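Local coordinates for phage-related protein (Bordetella bronchiseptica RB50, PDB 3BJQ) that is of unproven function but, as a phage-derived relative of major capsid protein E, probably serves as a coat subunit of a phage shell, at residues N178-C190 and L213-T226. Residues are numbered along the deposited sequence; the frame is centred on the assembly and turned at random.
Sequences NRLMLSRKALSAC and LKALWEVEEIVVGT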
loop_
_atom_site.group_PDB
_atom_site.type_symbol
_atom_site.label_atom_id
_atom_site.label_comp_id
_atom_site.label_asym_id
_atom_site.label_seq_id
_atom_site.Cartn_x
_atom_site.Cartn_y
_atom_site.Cartn_z
ATOM N N ASN E 178 28.749 -22.442 26.977
ATOM C CA ASN E 178 27.786 -21.363 27.179
ATOM C C ASN E 178 26.399 -21.821 27.620
ATOM O O ASN E 178 25.484 -20.995 27.750
ATOM C CB ASN E 178 27.684 -20.509 25.909
ATOM C CG ASN E 178 27.308 -21.317 24.701
ATOM O OD1 ASN E 178 27.120 -22.530 24.787
ATOM N ND2 ASN E 178 27.189 -20.652 23.565
ATOM N N ARG E 179 26.251 -23.122 27.853
ATOM C CA ARG E 179 25.001 -23.686 28.310
ATOM C C ARG E 179 25.252 -24.566 29.505
ATOM O O ARG E 179 26.057 -25.477 29.418
ATOM C CB ARG E 179 24.379 -24.608 27.276
ATOM C CG ARG E 179 23.921 -23.972 26.047
ATOM C CD ARG E 179 22.634 -23.193 26.213
ATOM N NE ARG E 179 22.319 -22.658 24.898
ATOM C CZ ARG E 179 22.888 -21.576 24.387
ATOM N NH1 ARG E 179 23.751 -20.872 25.100
ATOM N NH2 ARG E 179 22.567 -21.184 23.168
ATOM N N LEU E 180 24.546 -24.314 30.599
ATOM C CA LEU E 180 24.591 -25.224 31.754
ATOM C C LEU E 180 23.167 -25.691 31.999
ATOM O O LEU E 180 22.283 -24.865 32.161
ATOM C CB LEU E 180 25.208 -24.539 32.988
ATOM C CG LEU E 180 25.639 -25.432 34.176
ATOM C CD1 LEU E 180 26.829 -24.824 34.904
ATOM C CD2 LEU E 180 24.503 -25.622 35.119
HETATM N N MSE E 181 22.954 -27.013 31.955
HETATM C CA MSE E 181 21.682 -27.627 32.257
HETATM C C MSE E 181 21.703 -28.167 33.698
HETATM O O MSE E 181 22.458 -29.076 34.012
HETATM C CB MSE E 181 21.420 -28.802 31.293
HETATM C CG MSE E 181 20.003 -29.327 31.254
HETATM SE SE MSE E 181 19.357 -30.317 32.782
HETATM C CE MSE E 181 20.630 -31.737 32.819
ATOM N N LEU E 182 20.885 -27.588 34.565
ATOM C CA LEU E 182 20.665 -28.109 35.915
ATOM C C LEU E 182 19.324 -28.823 35.926
ATOM O O LEU E 182 18.295 -28.191 35.644
ATOM C CB LEU E 182 20.563 -26.972 36.925
ATOM C CG LEU E 182 21.749 -26.033 37.107
ATOM C CD1 LEU E 182 21.409 -24.970 38.112
ATOM C CD2 LEU E 182 22.953 -26.835 37.566
ATOM N N SER E 183 19.305 -30.099 36.288
ATOM C CA SER E 183 18.035 -30.765 36.492
ATOM C C SER E 183 17.359 -30.146 37.709
ATOM O O SER E 183 18.008 -29.590 38.573
ATOM C CB SER E 183 18.225 -32.239 36.753
ATOM O OG SER E 183 18.978 -32.457 37.948
ATOM N N ARG E 184 16.048 -30.276 37.772
ATOM C CA ARG E 184 15.237 -29.791 38.876
ATOM C C ARG E 184 15.855 -30.175 40.226
ATOM O O ARG E 184 16.009 -29.331 41.114
ATOM C CB ARG E 184 13.848 -30.419 38.708
ATOM C CG ARG E 184 12.773 -29.962 39.641
ATOM C CD ARG E 184 11.440 -30.591 39.199
ATOM N NE ARG E 184 11.373 -32.005 39.529
ATOM C CZ ARG E 184 10.652 -32.521 40.524
ATOM N NH1 ARG E 184 9.895 -31.752 41.296
ATOM N NH2 ARG E 184 10.669 -33.829 40.741
ATOM N N LYS E 185 16.213 -31.452 40.355
ATOM C CA LYS E 185 16.848 -31.972 41.558
ATOM C C LYS E 185 18.208 -31.342 41.866
ATOM O O LYS E 185 18.496 -31.036 43.011
ATOM C CB LYS E 185 17.025 -33.476 41.448
ATOM C CG LYS E 185 15.750 -34.243 41.672
ATOM C CD LYS E 185 15.951 -35.727 41.339
ATOM C CE LYS E 185 14.805 -36.587 41.873
ATOM N NZ LYS E 185 13.473 -35.959 41.672
ATOM N N ALA E 186 19.047 -31.167 40.854
ATOM C CA ALA E 186 20.333 -30.512 41.062
ATOM C C ALA E 186 20.145 -29.044 41.440
ATOM O O ALA E 186 20.891 -28.521 42.270
ATOM C CB ALA E 186 21.222 -30.634 39.839
ATOM N N LEU E 187 19.163 -28.371 40.844
ATOM C CA LEU E 187 18.865 -26.981 41.242
ATOM C C LEU E 187 18.414 -26.890 42.704
ATOM O O LEU E 187 18.843 -25.995 43.436
ATOM C CB LEU E 187 17.834 -26.323 40.325
ATOM C CG LEU E 187 17.521 -24.844 40.626
ATOM C CD1 LEU E 187 18.750 -23.965 40.581
ATOM C CD2 LEU E 187 16.473 -24.282 39.665
ATOM N N SER E 188 17.559 -27.810 43.131
ATOM C CA SER E 188 17.139 -27.871 44.534
ATOM C C SER E 188 18.318 -28.018 45.496
ATOM O O SER E 188 18.344 -27.411 46.563
ATOM C CB SER E 188 16.228 -29.069 44.757
ATOM O OG SER E 188 15.149 -29.030 43.856
ATOM N N ALA E 189 19.251 -28.890 45.122
ATOM C CA ALA E 189 20.436 -29.154 45.925
ATOM C C ALA E 189 21.249 -27.883 46.076
ATOM O O ALA E 189 21.826 -27.626 47.128
ATOM C CB ALA E 189 21.273 -30.249 45.314
ATOM N N CYS E 190 21.284 -27.068 45.033
ATOM C CA CYS E 190 22.006 -25.805 45.081
ATOM C C CYS E 190 21.350 -24.709 45.926
ATOM O O CYS E 190 22.050 -23.870 46.481
ATOM C CB CYS E 190 22.202 -25.242 43.665
ATOM S SG CYS E 190 23.315 -26.186 42.647
ATOM N N LEU E 213 23.922 -18.060 40.114
ATOM C CA LEU E 213 24.766 -19.134 39.609
ATOM C C LEU E 213 25.432 -18.777 38.282
ATOM O O LEU E 213 26.562 -19.181 38.042
ATOM C CB LEU E 213 23.987 -20.440 39.448
ATOM C CG LEU E 213 23.557 -21.129 40.749
ATOM C CD1 LEU E 213 22.846 -22.414 40.428
ATOM C CD2 LEU E 213 24.766 -21.367 41.626
ATOM N N LYS E 214 24.732 -18.048 37.422
ATOM C CA LYS E 214 25.321 -17.569 36.148
ATOM C C LYS E 214 26.524 -16.687 36.408
ATOM O O LYS E 214 27.556 -16.813 35.763
ATOM C CB LYS E 214 24.316 -16.735 35.345
ATOM C CG LYS E 214 23.298 -17.552 34.604
ATOM C CD LYS E 214 22.140 -16.689 34.123
ATOM C CE LYS E 214 22.605 -15.483 33.329
ATOM N NZ LYS E 214 21.408 -14.869 32.669
ATOM N N ALA E 215 26.361 -15.735 37.319
ATOM C CA ALA E 215 27.454 -14.816 37.659
ATOM C C ALA E 215 28.594 -15.517 38.402
ATOM O O ALA E 215 29.778 -15.247 38.164
ATOM C CB ALA E 215 26.950 -13.665 38.495
ATOM N N LEU E 216 28.240 -16.402 39.320
ATOM C CA LEU E 216 29.235 -17.149 40.081
ATOM C C LEU E 216 30.064 -18.095 39.194
ATOM O O LEU E 216 31.295 -18.156 39.305
ATOM C CB LEU E 216 28.554 -17.978 41.170
ATOM C CG LEU E 216 29.174 -17.967 42.552
ATOM C CD1 LEU E 216 29.108 -16.533 43.125
ATOM C CD2 LEU E 216 28.420 -18.955 43.455
ATOM N N TRP E 217 29.387 -18.826 38.316
ATOM C CA TRP E 217 30.028 -19.839 37.485
ATOM C C TRP E 217 30.416 -19.352 36.079
ATOM O O TRP E 217 31.053 -20.073 35.317
ATOM C CB TRP E 217 29.130 -21.070 37.415
ATOM C CG TRP E 217 28.945 -21.785 38.740
ATOM C CD1 TRP E 217 29.740 -21.698 39.854
ATOM C CD2 TRP E 217 27.943 -22.764 39.046
ATOM N NE1 TRP E 217 29.267 -22.527 40.840
ATOM C CE2 TRP E 217 28.177 -23.204 40.367
ATOM C CE3 TRP E 217 26.863 -23.300 38.338
ATOM C CZ2 TRP E 217 27.373 -24.148 40.989
ATOM C CZ3 TRP E 217 26.062 -24.252 38.965
ATOM C CH2 TRP E 217 26.324 -24.659 40.273
ATOM N N GLU E 218 30.025 -18.123 35.753
ATOM C CA GLU E 218 30.378 -17.471 34.496
ATOM C C GLU E 218 30.008 -18.307 33.284
ATOM O O GLU E 218 30.848 -18.586 32.425
ATOM C CB GLU E 218 31.866 -17.102 34.468
ATOM C CG GLU E 218 32.256 -16.094 35.544
ATOM C CD GLU E 218 33.750 -15.789 35.570
ATOM O OE1 GLU E 218 34.521 -16.379 34.762
ATOM O OE2 GLU E 218 34.156 -14.948 36.413
ATOM N N VAL E 219 28.743 -18.723 33.256
ATOM C CA VAL E 219 28.163 -19.387 32.115
ATOM C C VAL E 219 27.079 -18.469 31.570
ATOM O O VAL E 219 26.234 -17.954 32.325
ATOM C CB VAL E 219 27.547 -20.768 32.451
ATOM C CG1 VAL E 219 28.648 -21.782 32.836
ATOM C CG2 VAL E 219 26.499 -20.643 33.553
ATOM N N GLU E 220 27.089 -18.309 30.252
ATOM C CA GLU E 220 26.135 -17.467 29.551
ATOM C C GLU E 220 24.674 -17.738 29.903
ATOM O O GLU E 220 23.909 -16.819 30.156
ATOM C CB GLU E 220 26.311 -17.659 28.050
ATOM C CG GLU E 220 25.523 -16.705 27.187
ATOM C CD GLU E 220 25.867 -16.880 25.722
ATOM O OE1 GLU E 220 26.797 -16.182 25.256
ATOM O OE2 GLU E 220 25.247 -17.743 25.062
ATOM N N GLU E 221 24.284 -18.998 29.889
ATOM C CA GLU E 221 22.898 -19.337 30.094
ATOM C C GLU E 221 22.775 -20.624 30.891
ATOM O O GLU E 221 23.473 -21.594 30.618
ATOM C CB GLU E 221 22.226 -19.483 28.737
ATOM C CG GLU E 221 20.722 -19.756 28.809
ATOM C CD GLU E 221 20.021 -19.526 27.485
ATOM O OE1 GLU E 221 20.719 -19.382 26.454
ATOM O OE2 GLU E 221 18.769 -19.503 27.481
ATOM N N ILE E 222 21.895 -20.606 31.887
ATOM C CA ILE E 222 21.572 -21.787 32.679
ATOM C C ILE E 222 20.148 -22.149 32.327
ATOM O O ILE E 222 19.270 -21.284 32.378
ATOM C CB ILE E 222 21.687 -21.510 34.213
ATOM C CG1 ILE E 222 23.129 -21.186 34.583
ATOM C CG2 ILE E 222 21.143 -22.730 35.055
ATOM C CD1 ILE E 222 23.389 -21.003 36.099
ATOM N N VAL E 223 19.923 -23.400 31.936
ATOM C CA VAL E 223 18.583 -23.900 31.640
ATOM C C VAL E 223 18.257 -24.997 32.652
ATOM O O VAL E 223 19.144 -25.737 33.072
ATOM C CB VAL E 223 18.454 -24.345 30.159
ATOM C CG1 VAL E 223 18.754 -23.160 29.231
ATOM C CG2 VAL E 223 19.350 -25.522 29.832
ATOM N N VAL E 224 16.999 -25.047 33.099
ATOM C CA VAL E 224 16.577 -26.004 34.101
ATOM C C VAL E 224 15.701 -27.098 33.493
ATOM O O VAL E 224 14.691 -26.805 32.857
ATOM C CB VAL E 224 15.787 -25.337 35.234
ATOM C CG1 VAL E 224 15.490 -26.371 36.334
ATOM C CG2 VAL E 224 16.579 -24.122 35.798
ATOM N N GLY E 225 16.086 -28.353 33.739
ATOM C CA GLY E 225 15.355 -29.515 33.247
ATOM C C GLY E 225 14.232 -29.882 34.164
ATOM O O GLY E 225 14.428 -30.659 35.083
ATOM N N THR E 226 13.044 -29.349 33.872
ATOM C CA THR E 226 11.870 -29.489 34.738
ATOM C C THR E 226 10.858 -30.567 34.281
ATOM O O THR E 226 10.089 -31.063 35.099
ATOM C CB THR E 226 11.142 -28.148 34.890
ATOM O OG1 THR E 226 10.825 -27.633 33.598
ATOM C CG2 THR E 226 12.022 -27.103 35.640
#
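N178 and R179 meet E220 and E221 where two parallel strands begin. R179 NH1 makes a weak, salt-bridging bond to E220 OE2 (3.5 Å), which lies in the guanidinium plane; E221 OE1 sits over one guanidinium face in a long salt bridge, 3.6 Å from NH1, where no N-H points at it and charge alone acts. E220, E221 and D252 (through NH2) surround R179, whose NH1 also donates to N178 O, while K33 takes E221 OE2. L180 turns to the other side of the sheet. A chi1 of -166° swings CG away from the backbone N, and CD1 reaches CE3 of W217 (3.8 Å). The strand directions differ by 29°; after a weak bond from E221 N to N178 O, hydrogen bonds from L180 N (to E221 O, 2.9 Å), V223 N, L182 N, G225 N and R184 N build the parallel ladder. These are adjacent inner strands of a mixed sheet, joined by a helical crossover, within the capsid protein E family region. M181, a selenomethionine on R179's face, brings SE to G225 N (3.9 Å). L182 CD1 meets L213 CD1 (3.7 Å), joining helix 213-217 to the sheet, and packs on I222 CG2. S183 N-caps the next helix, its OG accepting from A186 N and hydrogen-bonding D244 O. From that helix, L187 CD2 packs on V224 CG2 (3.9 Å), and C190 SG approaches W217 CH2 obliquely (4.1 Å).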